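Side-chain contacts in ribonucleoside triphosphate reductase (Lactobacillus leichmannii, PDB 1L1L), which catalyses the reduction of ribonucleoside triphosphates to deoxyribonucleotides as a monomeric, B12-dependent class II ribonucleotide reductase: residues E50-V55 with K87-L92; L584-A589 with E710-Q715. One frame throughout, in Å; residues are numbered along the deposited sequence.

Contact 1 of 2, residues E50-V55 with K87-L92; sequences ETVKRV and KLIYGL
The carbonyl oxygen of Ile89, a residue whose side chain lies against Val52, accepts a bond from Leu92 N at 2.7 Å. With the positive phi of Leu92 (69°), this bond belongs to a Schellman motif that closes helix 72-90, so the contact with helix 48-60 falls on the last turn. Both segments fall in the ribonucleotide reductase alpha family region.

Val52 carries the packing with both of its methyl groups. CG1 stands anti to the backbone N (chi1 176°) and beside the carbonyl carbon, which brings it to 4.0 Å from Ile89 CG2; Ile89 CB is equally close to it. The other methyl, Val52 CG2, is 4.1 Å from Ile89 CG2, which therefore meets both prongs of the valine. The valine and isoleucine branches pass alongside one another, running in opposite directions.

Beyond Ile89, Val52 packs on main chain: CG1 lies 4.1 Å from Tyr90 N, consistent with the 6.3 Å between Val52 CA and Tyr90 CA. The Tyr90 ring instead extends toward helix 9-18, where it touches Val15 and Lys16, while Tyr90 O accepts a hydrogen bond from Trp48 NE1 in the helix of Val52. No hydrogen bond joins the two segments themselves, and all three touching residues are buried. The second valine methyl meets the main chain as well, with Val52 CG2 4.2 Å from Tyr90 CA.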
ATOM      1  N   GLU A  50      -0.768  14.662  19.888  1.00 30.98           N
ATOM      2  CA  GLU A  50      -1.669  15.449  19.043  1.00 30.05           C
ATOM      3  C   GLU A  50      -2.101  14.716  17.784  1.00 29.74           C
ATOM      4  O   GLU A  50      -3.248  14.825  17.346  1.00 28.43           O
ATOM      5  CB  GLU A  50      -1.017  16.759  18.624  1.00 31.96           C
ATOM      6  CG  GLU A  50      -0.598  17.670  19.758  1.00 34.23           C
ATOM      7  CD  GLU A  50       0.149  18.876  19.239  1.00 36.32           C
ATOM      8  OE1 GLU A  50       1.237  18.682  18.657  1.00 35.09           O
ATOM      9  OE2 GLU A  50      -0.356  20.011  19.394  1.00 37.39           O
ATOM     10  N   THR A  51      -1.163  14.004  17.169  1.00 28.97           N
ATOM     11  CA  THR A  51      -1.501  13.264  15.967  1.00 28.89           C
ATOM     12  C   THR A  51      -2.538  12.204  16.296  1.00 28.45           C
ATOM     13  O   THR A  51      -3.563  12.108  15.632  1.00 28.66           O
ATOM     14  CB  THR A  51      -0.255  12.574  15.363  1.00 28.86           C
ATOM     15  OG1 THR A  51       0.682  13.573  14.945  1.00 27.19           O
ATOM     16  CG2 THR A  51      -0.649  11.712  14.179  1.00 29.35           C
ATOM     17  N   VAL A  52      -2.272  11.409  17.323  1.00 29.01           N
ATOM     18  CA  VAL A  52      -3.195  10.347  17.703  1.00 30.20           C
ATOM     19  C   VAL A  52      -4.579  10.899  18.021  1.00 30.56           C
ATOM     20  O   VAL A  52      -5.588  10.252  17.736  1.00 29.50           O
ATOM     21  CB  VAL A  52      -2.674   9.560  18.923  1.00 31.05           C
ATOM     22  CG1 VAL A  52      -3.707   8.524  19.363  1.00 31.58           C
ATOM     23  CG2 VAL A  52      -1.359   8.880  18.579  1.00 32.14           C
ATOM     24  N   LYS A  53      -4.627  12.099  18.602  1.00 31.91           N
ATOM     25  CA  LYS A  53      -5.905  12.711  18.957  1.00 33.00           C
ATOM     26  C   LYS A  53      -6.781  12.941  17.732  1.00 33.11           C
ATOM     27  O   LYS A  53      -7.956  12.565  17.718  1.00 33.78           O
ATOM     28  CB  LYS A  53      -5.677  14.037  19.700  1.00 34.22           C
ATOM     29  CG  LYS A  53      -6.934  14.893  19.906  1.00 36.31           C
ATOM     30  CD  LYS A  53      -6.661  16.042  20.871  1.00 37.93           C
ATOM     31  CE  LYS A  53      -7.663  17.193  20.728  1.00 39.88           C
ATOM     32  NZ  LYS A  53      -9.085  16.791  20.935  1.00 40.12           N
ATOM     33  N   ARG A  54      -6.216  13.551  16.694  1.00 33.06           N
ATOM     34  CA  ARG A  54      -7.002  13.803  15.497  1.00 31.48           C
ATOM     35  C   ARG A  54      -7.291  12.518  14.723  1.00 30.55           C
ATOM     36  O   ARG A  54      -8.309  12.419  14.045  1.00 29.30           O
ATOM     37  CB  ARG A  54      -6.307  14.821  14.593  1.00 32.01           C
ATOM     38  CG  ARG A  54      -5.003  14.364  13.993  1.00 30.92           C
ATOM     39  CD  ARG A  54      -4.645  15.249  12.803  1.00 31.86           C
ATOM     40  NE  ARG A  54      -3.273  15.021  12.361  1.00 31.80           N
ATOM     41  CZ  ARG A  54      -2.860  13.929  11.729  1.00 31.10           C
ATOM     42  NH1 ARG A  54      -3.714  12.949  11.446  1.00 30.13           N
ATOM     43  NH2 ARG A  54      -1.584  13.821  11.388  1.00 30.20           N
ATOM     44  N   VAL A  55      -6.411  11.526  14.822  1.00 30.93           N
ATOM     45  CA  VAL A  55      -6.653  10.274  14.118  1.00 31.28           C
ATOM     46  C   VAL A  55      -7.839   9.535  14.728  1.00 32.37           C
ATOM     47  O   VAL A  55      -8.728   9.051  14.014  1.00 30.88           O
ATOM     48  CB  VAL A  55      -5.433   9.345  14.170  1.00 31.81           C
ATOM     49  CG1 VAL A  55      -5.784   7.995  13.555  1.00 31.42           C
ATOM     50  CG2 VAL A  55      -4.273   9.980  13.423  1.00 31.31           C
ATOM     51  N   LYS A  87      -5.685   5.396  23.923  1.00 32.05           N
ATOM     52  CA  LYS A  87      -4.696   4.785  24.803  1.00 31.89           C
ATOM     53  C   LYS A  87      -3.927   3.655  24.115  1.00 31.20           C
ATOM     54  O   LYS A  87      -2.732   3.469  24.352  1.00 30.78           O
ATOM     55  CB  LYS A  87      -5.371   4.255  26.075  1.00 32.92           C
ATOM     56  CG  LYS A  87      -4.417   3.592  27.046  1.00 35.09           C
ATOM     57  CD  LYS A  87      -5.116   3.189  28.355  1.00 37.76           C
ATOM     58  CE  LYS A  87      -4.168   2.413  29.268  1.00 39.29           C
ATOM     59  NZ  LYS A  87      -4.793   1.995  30.567  1.00 40.74           N
ATOM     60  N   LEU A  88      -4.627   2.899  23.277  1.00 29.60           N
ATOM     61  CA  LEU A  88      -4.038   1.783  22.548  1.00 29.70           C
ATOM     62  C   LEU A  88      -3.015   2.236  21.504  1.00 28.80           C
ATOM     63  O   LEU A  88      -1.890   1.729  21.460  1.00 28.65           O
ATOM     64  CB  LEU A  88      -5.139   0.986  21.845  1.00 29.19           C
ATOM     65  CG  LEU A  88      -4.674  -0.156  20.943  1.00 28.31           C
ATOM     66  CD1 LEU A  88      -3.917  -1.200  21.749  1.00 28.37           C
ATOM     67  CD2 LEU A  88      -5.887  -0.774  20.262  1.00 28.52           C
ATOM     68  N   ILE A  89      -3.425   3.189  20.679  1.00 28.35           N
ATOM     69  CA  ILE A  89      -2.578   3.717  19.614  1.00 29.74           C
ATOM     70  C   ILE A  89      -1.434   4.555  20.160  1.00 29.49           C
ATOM     71  O   ILE A  89      -0.300   4.422  19.713  1.00 29.21           O
ATOM     72  CB  ILE A  89      -3.405   4.559  18.622  1.00 28.38           C
ATOM     73  CG1 ILE A  89      -4.495   3.677  17.994  1.00 29.44           C
ATOM     74  CG2 ILE A  89      -2.496   5.135  17.527  1.00 30.42           C
ATOM     75  CD1 ILE A  89      -5.511   4.446  17.190  1.00 27.66           C
ATOM     76  N   TYR A  90      -1.725   5.417  21.132  1.00 29.38           N
ATOM     77  CA  TYR A  90      -0.686   6.261  21.729  1.00 29.68           C
ATOM     78  C   TYR A  90       0.459   5.406  22.228  1.00 29.10           C
ATOM     79  O   TYR A  90       1.627   5.802  22.139  1.00 29.39           O
ATOM     80  CB  TYR A  90      -1.251   7.063  22.914  1.00 30.58           C
ATOM     81  CG  TYR A  90      -0.255   7.996  23.574  1.00 31.25           C
ATOM     82  CD1 TYR A  90       0.119   9.197  22.970  1.00 32.28           C
ATOM     83  CD2 TYR A  90       0.333   7.667  24.798  1.00 31.93           C
ATOM     84  CE1 TYR A  90       1.056  10.050  23.570  1.00 32.09           C
ATOM     85  CE2 TYR A  90       1.271   8.508  25.404  1.00 31.96           C
ATOM     86  CZ  TYR A  90       1.626   9.690  24.785  1.00 32.41           C
ATOM     87  OH  TYR A  90       2.570  10.501  25.376  1.00 32.62           O
ATOM     88  N   GLY A  91       0.116   4.244  22.780  1.00 28.46           N
ATOM     89  CA  GLY A  91       1.110   3.332  23.310  1.00 28.71           C
ATOM     90  C   GLY A  91       1.786   2.497  22.239  1.00 29.02           C
ATOM     91  O   GLY A  91       2.732   1.758  22.521  1.00 29.40           O
ATOM     92  N   LEU A  92       1.283   2.602  21.013  1.00 29.75           N
ATOM     93  CA  LEU A  92       1.842   1.872  19.874  1.00 29.92           C
ATOM     94  C   LEU A  92       1.633   0.364  19.916  1.00 30.29           C
ATOM     95  O   LEU A  92       2.362  -0.391  19.268  1.00 31.01           O
ATOM     96  CB  LEU A  92       3.333   2.197  19.726  1.00 30.30           C
ATOM     97  CG  LEU A  92       3.599   3.626  19.238  1.00 30.82           C
ATOM     98  CD1 LEU A  92       5.095   3.920  19.262  1.00 31.93           C
ATOM     99  CD2 LEU A  92       3.040   3.799  17.816  1.00 30.86           C
TER

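Contact 2 of 2, residues L584-A589 with E710-Q715; sequences LPALKA and EEVFSQ
Val712 and Phe713 both use an extended first torsion to meet Ala586: Val712 CG1 is turned opposite its backbone N at chi1 174°, and Phe713 CG takes the same course at -178°. The valine methyl is thereby carried to helix 583-589, while the ring turns an edge to Ala586 CB. The two helices cross at a steep slant, with N-to-C directions 129° apart and local axes 8.8 Å apart at closest approach.

Ala586 makes the near point of this helix pair. Its CB lies 3.9 Å from Phe713 CA and 4.0 Å from Phe713 CB, so the methyl rests on the backbone of the opposing helix as much as on a side chain. Against the ring, Ala586 CB sits near the plane, 4.1 Å from Phe713 CD1. Ala589 CB comes to 4.1 Å from Val712 CG1, a methyl that also lies 4.1 Å from Ala586 CA. Val712 CG1 thus spans two alanines on the same side of helix 583-589.

Leu584 and Leu587 set out away from segment 710-715: Leu584 packs on Thr604 and Val606, Leu587 on Phe608 and also Val709 of the opposing helix. Helix 583-589 thus lies with one side on strand 603-611 and another on helix 709-719. No hydrogen bond crosses the contact: hydrocarbon side chains rest partly on main chain, implying dispersion and partial burial of apolar surface, with Ala589 exposed at the margin.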
ATOM      1  N   LEU A 584      18.576  16.785  12.511  1.00 28.78           N
ATOM      2  CA  LEU A 584      19.993  16.466  12.633  1.00 27.94           C
ATOM      3  C   LEU A 584      20.728  17.076  13.814  1.00 28.03           C
ATOM      4  O   LEU A 584      21.497  16.388  14.483  1.00 28.33           O
ATOM      5  CB  LEU A 584      20.741  16.805  11.344  1.00 27.39           C
ATOM      6  CG  LEU A 584      20.489  15.859  10.165  1.00 27.88           C
ATOM      7  CD1 LEU A 584      21.355  16.300   8.966  1.00 27.55           C
ATOM      8  CD2 LEU A 584      20.832  14.431  10.566  1.00 25.70           C
ATOM      9  N   PRO A 585      20.516  18.373  14.086  1.00 28.22           N
ATOM     10  CA  PRO A 585      21.247  18.915  15.232  1.00 27.57           C
ATOM     11  C   PRO A 585      20.884  18.201  16.522  1.00 26.17           C
ATOM     12  O   PRO A 585      21.744  17.974  17.362  1.00 25.25           O
ATOM     13  CB  PRO A 585      20.885  20.408  15.223  1.00 28.35           C
ATOM     14  CG  PRO A 585      19.654  20.499  14.387  1.00 30.18           C
ATOM     15  CD  PRO A 585      19.800  19.426  13.349  1.00 28.70           C
ATOM     16  N   ALA A 586      19.616  17.828  16.670  1.00 25.84           N
ATOM     17  CA  ALA A 586      19.183  17.122  17.864  1.00 25.37           C
ATOM     18  C   ALA A 586      19.799  15.726  17.933  1.00 25.59           C
ATOM     19  O   ALA A 586      20.220  15.279  19.009  1.00 24.70           O
ATOM     20  CB  ALA A 586      17.654  17.032  17.900  1.00 26.67           C
ATOM     21  N   LEU A 587      19.864  15.027  16.796  1.00 23.48           N
ATOM     22  CA  LEU A 587      20.442  13.689  16.785  1.00 23.88           C
ATOM     23  C   LEU A 587      21.938  13.765  17.094  1.00 23.84           C
ATOM     24  O   LEU A 587      22.464  12.953  17.853  1.00 22.81           O
ATOM     25  CB  LEU A 587      20.203  13.013  15.421  1.00 23.44           C
ATOM     26  CG  LEU A 587      18.750  12.564  15.165  1.00 23.15           C
ATOM     27  CD1 LEU A 587      18.547  12.320  13.663  1.00 22.86           C
ATOM     28  CD2 LEU A 587      18.429  11.308  15.965  1.00 21.84           C
ATOM     29  N   LYS A 588      22.621  14.742  16.502  1.00 25.27           N
ATOM     30  CA  LYS A 588      24.052  14.899  16.754  1.00 26.17           C
ATOM     31  C   LYS A 588      24.286  15.206  18.244  1.00 26.67           C
ATOM     32  O   LYS A 588      25.201  14.661  18.873  1.00 28.03           O
ATOM     33  CB  LYS A 588      24.620  16.011  15.875  1.00 26.34           C
ATOM     34  CG  LYS A 588      24.589  15.661  14.380  1.00 28.21           C
ATOM     35  CD  LYS A 588      25.432  16.586  13.520  1.00 30.15           C
ATOM     36  CE  LYS A 588      25.499  16.058  12.079  1.00 30.55           C
ATOM     37  NZ  LYS A 588      26.348  16.903  11.183  1.00 33.55           N
ATOM     38  N   ALA A 589      23.430  16.051  18.808  1.00 26.90           N
ATOM     39  CA  ALA A 589      23.551  16.422  20.220  1.00 26.97           C
ATOM     40  C   ALA A 589      23.318  15.231  21.159  1.00 27.79           C
ATOM     41  O   ALA A 589      23.780  15.234  22.305  1.00 27.63           O
ATOM     42  CB  ALA A 589      22.562  17.544  20.542  1.00 26.77           C
ATOM     43  N   GLU A 710      13.807  13.086  21.359  1.00 28.86           N
ATOM     44  CA  GLU A 710      12.517  13.771  21.409  1.00 29.25           C
ATOM     45  C   GLU A 710      12.583  15.026  22.282  1.00 28.63           C
ATOM     46  O   GLU A 710      12.121  16.085  21.881  1.00 28.09           O
ATOM     47  CB  GLU A 710      11.419  12.847  21.945  1.00 29.75           C
ATOM     48  CG  GLU A 710      10.059  13.549  22.012  1.00 32.81           C
ATOM     49  CD  GLU A 710       8.904  12.640  22.428  1.00 33.96           C
ATOM     50  OE1 GLU A 710       7.768  13.152  22.482  1.00 35.31           O
ATOM     51  OE2 GLU A 710       9.118  11.436  22.697  1.00 34.54           O
ATOM     52  N   GLU A 711      13.163  14.891  23.473  1.00 29.21           N
ATOM     53  CA  GLU A 711      13.290  16.008  24.412  1.00 30.10           C
ATOM     54  C   GLU A 711      14.277  17.067  23.941  1.00 29.53           C
ATOM     55  O   GLU A 711      14.033  18.264  24.069  1.00 29.18           O
ATOM     56  CB  GLU A 711      13.735  15.492  25.783  1.00 32.48           C
ATOM     57  CG  GLU A 711      12.667  14.719  26.535  1.00 35.65           C
ATOM     58  CD  GLU A 711      13.201  14.068  27.800  1.00 38.08           C
ATOM     59  OE1 GLU A 711      13.979  14.721  28.533  1.00 40.13           O
ATOM     60  OE2 GLU A 711      12.834  12.903  28.072  1.00 41.07           O
ATOM     61  N   VAL A 712      15.406  16.624  23.405  1.00 28.87           N
ATOM     62  CA  VAL A 712      16.403  17.563  22.932  1.00 27.54           C
ATOM     63  C   VAL A 712      15.851  18.374  21.772  1.00 27.57           C
ATOM     64  O   VAL A 712      16.105  19.574  21.669  1.00 26.05           O
ATOM     65  CB  VAL A 712      17.687  16.817  22.506  1.00 27.19           C
ATOM     66  CG1 VAL A 712      18.672  17.782  21.867  1.00 26.69           C
ATOM     67  CG2 VAL A 712      18.314  16.141  23.726  1.00 26.65           C
ATOM     68  N   PHE A 713      15.095  17.722  20.887  1.00 28.00           N
ATOM     69  CA  PHE A 713      14.529  18.417  19.736  1.00 27.87           C
ATOM     70  C   PHE A 713      13.583  19.518  20.172  1.00 27.86           C
ATOM     71  O   PHE A 713      13.608  20.623  19.640  1.00 27.27           O
ATOM     72  CB  PHE A 713      13.765  17.449  18.829  1.00 28.61           C
ATOM     73  CG  PHE A 713      13.200  18.099  17.603  1.00 29.51           C
ATOM     74  CD1 PHE A 713      14.037  18.489  16.558  1.00 29.88           C
ATOM     75  CD2 PHE A 713      11.839  18.363  17.506  1.00 29.96           C
ATOM     76  CE1 PHE A 713      13.529  19.133  15.439  1.00 30.98           C
ATOM     77  CE2 PHE A 713      11.318  19.009  16.389  1.00 31.05           C
ATOM     78  CZ  PHE A 713      12.166  19.396  15.352  1.00 30.98           C
ATOM     79  N   SER A 714      12.736  19.200  21.142  1.00 29.38           N
ATOM     80  CA  SER A 714      11.764  20.163  21.638  1.00 31.30           C
ATOM     81  C   SER A 714      12.486  21.334  22.304  1.00 31.74           C
ATOM     82  O   SER A 714      12.116  22.494  22.112  1.00 31.76           O
ATOM     83  CB  SER A 714      10.813  19.469  22.616  1.00 32.03           C
ATOM     84  OG  SER A 714       9.876  20.383  23.164  1.00 33.65           O
ATOM     85  N   GLN A 715      13.526  21.028  23.072  1.00 33.42           N
ATOM     86  CA  GLN A 715      14.301  22.066  23.751  1.00 35.09           C
ATOM     87  C   GLN A 715      14.956  23.012  22.742  1.00 35.42           C
ATOM     88  O   GLN A 715      14.854  24.234  22.871  1.00 35.17           O
ATOM     89  CB  GLN A 715      15.366  21.420  24.653  1.00 35.26           C
ATOM     90  CG  GLN A 715      16.501  22.345  25.097  1.00 35.61           C
ATOM     91  CD  GLN A 715      17.687  22.335  24.138  1.00 36.09           C
ATOM     92  OE1 GLN A 715      18.211  21.269  23.788  1.00 35.45           O
ATOM     93  NE2 GLN A 715      18.123  23.524  23.715  1.00 36.27           N
TER

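In the fold
The two contacts follow each other along the chain, contact 1 closing before contact 2 opens. Their centres are 22 Å apart and their nearest atoms about 7 Å, so they do not touch directly. Helix 27-32 connects their surroundings: Tyr31 bonds to Thr51 of contact 1, while Trp28 and Lys32 touch Glu710 and Phe713 of contact 2. Trp23 touches both Leu92 and Glu710. The centre of contact 1 lies about 21 Å, and that of contact 2 about 31 Å, from the centre of the chain, both on the same side of it. Neither includes the Cys119-Cys419 disulfide, probably the redox pair of the active site; each is helix packing.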